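Local atomic coordinates of 3-hydroxyacyl-CoA dehydrogenase (Burkholderia thailandensis, PDB entry 4XGN), a protein that probably oxidises 3-hydroxyacyl-CoA thioesters to 3-ketoacyl-CoA with NAD as hydride acceptor, as a member of the short-chain dehydrogenase family. Residues F16-G21 and A27-L32; V89-I94 and A229-L234. All coordinates share one frame; numbering follows the deposited sequence.

Contact 1. Residues F16-G21 and A27-L32; sequences FLITGG and AGTARL. With NAD (nicotinamide-adenine-dinucleotide), chain I.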
loop_
_atom_site.group_PDB
_atom_site.type_symbol
_atom_site.label_atom_id
_atom_site.label_comp_id
_atom_site.label_asym_id
_atom_site.label_seq_id
_atom_site.Cartn_x
_atom_site.Cartn_y
_atom_site.Cartn_z
ATOM N N PHE A 16 2.976 9.808 30.135
ATOM C CA PHE A 16 2.314 9.593 28.821
ATOM C C PHE A 16 1.162 10.533 28.685
ATOM O O PHE A 16 0.266 10.560 29.539
ATOM C CB PHE A 16 1.828 8.151 28.698
ATOM C CG PHE A 16 2.935 7.203 28.809
ATOM C CD1 PHE A 16 3.393 6.827 30.062
ATOM C CD2 PHE A 16 3.678 6.832 27.674
ATOM C CE1 PHE A 16 4.501 6.019 30.199
ATOM C CE2 PHE A 16 4.792 6.014 27.820
ATOM C CZ PHE A 16 5.187 5.611 29.082
ATOM N N LEU A 17 1.212 11.308 27.598
ATOM C CA LEU A 17 0.206 12.326 27.265
ATOM C C LEU A 17 -0.722 11.681 26.264
ATOM O O LEU A 17 -0.243 11.160 25.235
ATOM C CB LEU A 17 0.863 13.579 26.701
ATOM C CG LEU A 17 -0.099 14.656 26.142
ATOM C CD1 LEU A 17 -1.081 15.152 27.186
ATOM C CD2 LEU A 17 0.738 15.814 25.615
ATOM N N ILE A 18 -2.008 11.652 26.598
ATOM C CA ILE A 18 -2.991 10.937 25.825
ATOM C C ILE A 18 -4.110 11.932 25.464
ATOM O O ILE A 18 -4.885 12.337 26.332
ATOM C CB ILE A 18 -3.584 9.757 26.569
ATOM C CG1 ILE A 18 -2.483 8.799 27.095
ATOM C CG2 ILE A 18 -4.554 8.994 25.684
ATOM C CD1 ILE A 18 -2.992 7.694 27.977
ATOM N N THR A 19 -4.247 12.203 24.177
ATOM C CA THR A 19 -5.326 13.061 23.681
ATOM C C THR A 19 -6.547 12.193 23.449
ATOM O O THR A 19 -6.427 11.012 23.105
ATOM C CB THR A 19 -4.996 13.864 22.436
ATOM O OG1 THR A 19 -5.059 13.026 21.282
ATOM C CG2 THR A 19 -3.665 14.610 22.572
ATOM N N GLY A 20 -7.732 12.784 23.599
ATOM C CA GLY A 20 -8.953 11.996 23.617
ATOM C C GLY A 20 -9.003 11.032 24.797
ATOM O O GLY A 20 -9.752 10.077 24.802
ATOM N N GLY A 21 -8.253 11.359 25.844
ATOM C CA GLY A 21 -8.056 10.432 26.922
ATOM C C GLY A 21 -9.244 10.345 27.877
ATOM O O GLY A 21 -9.216 9.494 28.756
ATOM N N ALA A 27 -9.018 6.470 26.764
ATOM C CA ALA A 27 -9.295 6.063 28.150
ATOM C C ALA A 27 -8.717 4.664 28.404
ATOM O O ALA A 27 -8.035 4.418 29.408
ATOM C CB ALA A 27 -10.773 6.081 28.467
ATOM N N GLY A 28 -8.945 3.732 27.470
ATOM C CA GLY A 28 -8.433 2.380 27.622
ATOM C C GLY A 28 -6.915 2.360 27.653
ATOM O O GLY A 28 -6.302 1.621 28.446
ATOM N N THR A 29 -6.312 3.216 26.829
ATOM C CA THR A 29 -4.868 3.380 26.815
ATOM C C THR A 29 -4.337 3.893 28.157
ATOM O O THR A 29 -3.361 3.371 28.704
ATOM C CB THR A 29 -4.418 4.295 25.660
ATOM O OG1 THR A 29 -4.834 3.697 24.414
ATOM C CG2 THR A 29 -2.895 4.405 25.604
ATOM N N ALA A 30 -4.995 4.922 28.657
ATOM C CA ALA A 30 -4.676 5.521 29.942
ATOM C C ALA A 30 -4.700 4.490 31.047
ATOM O O ALA A 30 -3.793 4.455 31.877
ATOM C CB ALA A 30 -5.637 6.675 30.247
ATOM N N ARG A 31 -5.724 3.644 31.060
ATOM C CA ARG A 31 -5.876 2.633 32.072
ATOM C C ARG A 31 -4.726 1.654 32.019
ATOM O O ARG A 31 -4.116 1.339 33.062
ATOM C CB ARG A 31 -7.199 1.897 31.953
ATOM C CG ARG A 31 -8.412 2.738 32.252
ATOM C CD ARG A 31 -9.672 1.895 32.090
ATOM N NE ARG A 31 -10.848 2.721 32.214
ATOM C CZ ARG A 31 -11.367 3.159 33.335
ATOM N NH1 ARG A 31 -10.829 2.861 34.521
ATOM N NH2 ARG A 31 -12.447 3.917 33.263
ATOM N N LEU A 32 -4.418 1.168 30.819
ATOM C CA LEU A 32 -3.419 0.133 30.680
ATOM C C LEU A 32 -2.048 0.664 31.052
ATOM O O LEU A 32 -1.297 -0.047 31.733
ATOM C CB LEU A 32 -3.423 -0.472 29.258
ATOM C CG LEU A 32 -2.418 -1.601 29.004
ATOM C CD1 LEU A 32 -2.924 -2.508 27.902
ATOM C CD2 LEU A 32 -1.071 -1.127 28.489
HETATM P PA NAD I . -14.483 8.577 21.516
HETATM O O1A NAD I . -15.504 9.488 20.935
HETATM O O2A NAD I . -14.929 7.619 22.577
HETATM O O5B NAD I . -13.229 9.403 22.077
HETATM C C5B NAD I . -12.709 10.513 21.377
HETATM C C4B NAD I . -12.250 11.572 22.394
HETATM O O4B NAD I . -11.804 12.558 21.612
HETATM C C3B NAD I . -13.444 12.155 23.193
HETATM O O3B NAD I . -13.329 12.022 24.571
HETATM C C2B NAD I . -13.438 13.592 22.641
HETATM O O2B NAD I . -14.076 14.518 23.594
HETATM C C1B NAD I . -12.179 13.856 22.298
HETATM N N9A NAD I . -12.069 14.899 21.324
HETATM C C8A NAD I . -12.826 15.136 20.206
HETATM N N7A NAD I . -12.409 16.295 19.602
HETATM C C5A NAD I . -11.396 16.715 20.348
HETATM C C6A NAD I . -10.584 17.811 20.213
HETATM N N6A NAD I . -10.648 18.858 19.245
HETATM N N1A NAD I . -9.609 18.012 21.112
HETATM C C2A NAD I . -9.411 17.150 22.157
HETATM N N3A NAD I . -10.203 16.045 22.288
HETATM C C4A NAD I . -11.191 15.877 21.382
HETATM O O3 NAD I . -14.027 7.766 20.206
HETATM P PN NAD I . -12.813 6.681 20.141
HETATM O O1N NAD I . -13.403 5.469 19.499
HETATM O O2N NAD I . -12.101 6.416 21.458
HETATM O O5D NAD I . -11.790 7.378 19.096
HETATM C C5D NAD I . -10.386 7.445 19.331
HETATM C C4D NAD I . -9.602 7.542 18.079
HETATM O O4D NAD I . -9.767 6.342 17.446
HETATM C C3D NAD I . -10.150 8.625 17.115
HETATM O O3D NAD I . -9.146 9.246 16.438
HETATM C C2D NAD I . -11.020 7.733 16.185
HETATM O O2D NAD I . -11.307 8.431 14.889
HETATM C C1D NAD I . -10.288 6.651 16.016
HETATM N N1N NAD I . -10.933 5.419 15.576
HETATM C C2N NAD I . -12.006 4.853 16.224
HETATM C C3N NAD I . -12.598 3.678 15.780
HETATM C C7N NAD I . -13.799 3.059 16.430
HETATM O O7N NAD I . -14.393 2.180 15.850
HETATM N N7N NAD I . -14.209 3.466 17.727
HETATM C C4N NAD I . -12.050 3.050 14.641
HETATM C C5N NAD I . -10.957 3.592 14.015
HETATM C C6N NAD I . -10.396 4.762 14.479
#
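The backbones of Gly-21 and Ala-27 come closest, their CA atoms 4.7 Å apart, where the chain leaves strand 15-19 through a type II turn from Ile-18 to Gly-21 and then enters the first turn of helix 24-35. At this corner O of Gly-21 receives a CA-H...O contact from CA of Ala-27 at 3.5 Å, bent to 124° at the hydrogen. Deeper in, Ile-18 does most of the touching. With CG1 anti to its own carbonyl carbon (chi1 -54°) and the chain extended beyond it, CD1 reaches from the strand to the helix and presses on Ala-30, 3.4 Å from CA, tighter than usual for two carbons. Alanine suits this spot because its short CB, 3.6 Å from the same CD1, lets the helix lie close to the sheet. This is the first beta-alpha unit of a Rossmann fold, and its glycine-rich turn belongs to the TGxxxGxG signature of short-chain dehydrogenases. Gly-20 takes the third place of the turn, where its positive phi of 63° is easy for glycine; its CA lies 3.5 Å from O4B, the ring oxygen of NAD's adenosine ribose, which would crowd a CB. Methyl CG2 of Thr-29 faces Ile-18 CD1, while OG1 of Thr-29 bonds back to the carbonyl of Leu-25.

Contact 2. Residues V89-I94 and A229-L234; sequences VNCAGI and AEYAML. With NAD (nicotinamide-adenine-dinucleotide), chain I.
The phenol oxygen OH of Tyr-231 meets Cys-91 and Val-89 at the end of strand 85-90, and it is held by a hydrogen bond to OG1 of Thr-151 on the neighbouring strand. That threonine oxygen also bonds to the carbonyl of Asn-90, so one threonine hydroxyl ties the tyrosine to the strand end. SG of Cys-91 stands 3.5 Å from this OH and 4.8 Å from the centroid of the ring, 55° off its normal, an oblique sulfur-aromatic contact with the CE1 side nearest. On the strand proper, CG1 of Val-89 lies 3.8 Å from the same oxygen, the two side chains passing in opposite directions. With CG anti to the backbone N (chi1 173°), the tyrosine spans the gap between helix and strand, 10.7 Å between the CA atoms of Cys-91 and Tyr-231; a long side chain with a polar end fits here, with apolar carbons along the way and a hydroxyl that can be satisfied inside. Residues 90-93 read Asn-Cys-Ala-Gly, a variant of the NNAG motif that follows the fourth strand of the Rossmann fold in this family, with cysteine in the second place. Asn-90 points its CB away from the helix, and its ND2 bonds to OG of Ser-150. The rest of the motif borders NAD: O of Cys-91 approaches C4D at 3.0 Å, the small CB of Ala-92 rests 3.5 Å from N3A of the adenine, and CA of Gly-93 comes to 3.7 Å from O3D of the nicotinamide ribose, with which a CB would clash.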
loop_
_atom_site.group_PDB
_atom_site.type_symbol
_atom_site.label_atom_id
_atom_site.label_comp_id
_atom_site.label_asym_id
_atom_site.label_seq_id
_atom_site.Cartn_x
_atom_site.Cartn_y
_atom_site.Cartn_z
ATOM N N VAL A 89 0.111 9.734 22.800
ATOM C CA VAL A 89 -0.862 8.927 22.112
ATOM C C VAL A 89 -1.964 9.826 21.661
ATOM O O VAL A 89 -2.670 10.419 22.511
ATOM C CB VAL A 89 -1.387 7.786 22.996
ATOM C CG1 VAL A 89 -2.299 6.889 22.203
ATOM C CG2 VAL A 89 -0.209 6.989 23.589
ATOM N N ASN A 90 -2.056 9.997 20.344
ATOM C CA ASN A 90 -3.102 10.838 19.740
ATOM C C ASN A 90 -4.361 10.027 19.485
ATOM O O ASN A 90 -4.390 9.244 18.530
ATOM C CB ASN A 90 -2.633 11.444 18.429
ATOM C CG ASN A 90 -1.532 12.449 18.607
ATOM O OD1 ASN A 90 -1.747 13.506 19.189
ATOM N ND2 ASN A 90 -0.346 12.129 18.157
ATOM N N CYS A 91 -5.366 10.173 20.339
ATOM C CA CYS A 91 -6.674 9.546 20.145
ATOM C C CYS A 91 -7.840 10.539 19.931
ATOM O O CYS A 91 -8.909 10.105 19.525
ATOM C CB CYS A 91 -7.030 8.601 21.279
ATOM S SG CYS A 91 -5.932 7.177 21.427
ATOM N N ALA A 92 -7.647 11.837 20.139
ATOM C CA ALA A 92 -8.682 12.810 19.866
ATOM C C ALA A 92 -9.106 12.753 18.387
ATOM O O ALA A 92 -8.275 12.825 17.515
ATOM C CB ALA A 92 -8.194 14.201 20.164
ATOM N N GLY A 93 -10.392 12.584 18.156
ATOM C CA GLY A 93 -10.899 12.503 16.802
ATOM C C GLY A 93 -12.402 12.499 16.794
ATOM O O GLY A 93 -13.022 12.229 17.830
ATOM N N ILE A 94 -12.970 12.841 15.621
ATOM C CA ILE A 94 -14.385 12.812 15.355
ATOM C C ILE A 94 -14.572 12.097 14.006
ATOM O O ILE A 94 -13.652 12.083 13.181
ATOM C CB ILE A 94 -15.028 14.219 15.285
ATOM C CG1 ILE A 94 -14.248 15.136 14.350
ATOM C CG2 ILE A 94 -15.062 14.847 16.667
ATOM C CD1 ILE A 94 -14.894 16.471 14.090
ATOM N N ALA A 229 -9.012 -2.088 25.359
ATOM C CA ALA A 229 -7.826 -2.735 25.883
ATOM C C ALA A 229 -6.926 -3.308 24.806
ATOM O O ALA A 229 -5.697 -3.421 24.990
ATOM C CB ALA A 229 -8.198 -3.825 26.888
ATOM N N GLU A 230 -7.528 -3.747 23.713
ATOM C CA GLU A 230 -6.766 -4.378 22.634
ATOM C C GLU A 230 -6.006 -3.341 21.825
ATOM O O GLU A 230 -4.908 -3.617 21.325
ATOM C CB GLU A 230 -7.699 -5.212 21.775
ATOM C CG GLU A 230 -8.228 -6.388 22.588
ATOM C CD GLU A 230 -9.431 -7.102 22.015
ATOM O OE1 GLU A 230 -10.285 -6.524 21.299
ATOM O OE2 GLU A 230 -9.544 -8.319 22.340
ATOM N N TYR A 231 -6.603 -2.161 21.649
ATOM C CA TYR A 231 -5.893 -1.040 21.126
ATOM C C TYR A 231 -4.716 -0.672 22.019
ATOM O O TYR A 231 -3.574 -0.487 21.594
ATOM C CB TYR A 231 -6.851 0.160 20.931
ATOM C CG TYR A 231 -6.131 1.434 20.530
ATOM C CD1 TYR A 231 -5.648 2.286 21.474
ATOM C CD2 TYR A 231 -5.945 1.789 19.180
ATOM C CE1 TYR A 231 -4.965 3.430 21.113
ATOM C CE2 TYR A 231 -5.278 2.945 18.814
ATOM C CZ TYR A 231 -4.779 3.765 19.800
ATOM O OH TYR A 231 -4.101 4.931 19.496
ATOM N N ALA A 232 -5.019 -0.590 23.316
ATOM C CA ALA A 232 -4.029 -0.230 24.263
ATOM C C ALA A 232 -2.871 -1.209 24.352
ATOM O O ALA A 232 -1.751 -0.777 24.500
ATOM C CB ALA A 232 -4.664 -0.082 25.622
ATOM N N MET A 233 -3.146 -2.494 24.173
ATOM C CA MET A 233 -2.099 -3.494 24.142
ATOM C C MET A 233 -1.113 -3.221 23.016
ATOM O O MET A 233 0.105 -3.379 23.209
ATOM C CB MET A 233 -2.683 -4.892 23.879
ATOM C CG MET A 233 -3.392 -5.595 25.023
ATOM S SD MET A 233 -4.141 -7.101 24.294
ATOM C CE MET A 233 -2.653 -7.802 23.644
ATOM N N LEU A 234 -1.638 -2.832 21.833
ATOM C CA LEU A 234 -0.755 -2.526 20.731
ATOM C C LEU A 234 0.043 -1.258 20.979
ATOM O O LEU A 234 1.216 -1.168 20.621
ATOM C CB LEU A 234 -1.533 -2.427 19.412
ATOM C CG LEU A 234 -0.709 -2.219 18.129
ATOM C CD1 LEU A 234 0.378 -3.241 17.952
ATOM C CD2 LEU A 234 -1.668 -2.151 16.959
HETATM P PA NAD I . -14.483 8.577 21.516
HETATM O O1A NAD I . -15.504 9.488 20.935
HETATM O O2A NAD I . -14.929 7.619 22.577
HETATM O O5B NAD I . -13.229 9.403 22.077
HETATM C C5B NAD I . -12.709 10.513 21.377
HETATM C C4B NAD I . -12.250 11.572 22.394
HETATM O O4B NAD I . -11.804 12.558 21.612
HETATM C C3B NAD I . -13.444 12.155 23.193
HETATM O O3B NAD I . -13.329 12.022 24.571
HETATM C C2B NAD I . -13.438 13.592 22.641
HETATM O O2B NAD I . -14.076 14.518 23.594
HETATM C C1B NAD I . -12.179 13.856 22.298
HETATM N N9A NAD I . -12.069 14.899 21.324
HETATM C C8A NAD I . -12.826 15.136 20.206
HETATM N N7A NAD I . -12.409 16.295 19.602
HETATM C C5A NAD I . -11.396 16.715 20.348
HETATM C C6A NAD I . -10.584 17.811 20.213
HETATM N N6A NAD I . -10.648 18.858 19.245
HETATM N N1A NAD I . -9.609 18.012 21.112
HETATM C C2A NAD I . -9.411 17.150 22.157
HETATM N N3A NAD I . -10.203 16.045 22.288
HETATM C C4A NAD I . -11.191 15.877 21.382
HETATM O O3 NAD I . -14.027 7.766 20.206
HETATM P PN NAD I . -12.813 6.681 20.141
HETATM O O1N NAD I . -13.403 5.469 19.499
HETATM O O2N NAD I . -12.101 6.416 21.458
HETATM O O5D NAD I . -11.790 7.378 19.096
HETATM C C5D NAD I . -10.386 7.445 19.331
HETATM C C4D NAD I . -9.602 7.542 18.079
HETATM O O4D NAD I . -9.767 6.342 17.446
HETATM C C3D NAD I . -10.150 8.625 17.115
HETATM O O3D NAD I . -9.146 9.246 16.438
HETATM C C2D NAD I . -11.020 7.733 16.185
HETATM O O2D NAD I . -11.307 8.431 14.889
HETATM C C1D NAD I . -10.288 6.651 16.016
HETATM N N1N NAD I . -10.933 5.419 15.576
HETATM C C2N NAD I . -12.006 4.853 16.224
HETATM C C3N NAD I . -12.598 3.678 15.780
HETATM C C7N NAD I . -13.799 3.059 16.430
HETATM O O7N NAD I . -14.393 2.180 15.850
HETATM N N7N NAD I . -14.209 3.466 17.727
HETATM C C4N NAD I . -12.050 3.050 14.641
HETATM C C5N NAD I . -10.957 3.592 14.015
HETATM C C6N NAD I . -10.396 4.762 14.479
#

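How the contacts relate
Contacts 1 and 2 lie side by side, their centres about 7 Å apart, on neighbouring parallel strands of one sheet. Two probable hydrogen bonds join the strands, Leu-17 O to Val-89 N at 2.8 Å and Thr-19 N to Val-89 O at 2.9 Å. Beyond them, OG1 of Thr-19 bonds to N of Ala-92, linking the glycine-rich turn of contact 1 to the NAD-bordering loop of contact 2. The helical segments also pack together, with OG1 of Thr-29 3.3 Å from CE1 of Tyr-231. Both strand ends open onto NAD, whose site is completed by hydrogen bonds with residues including Asp-44, Ser-23, Tyr-166 and Lys-170.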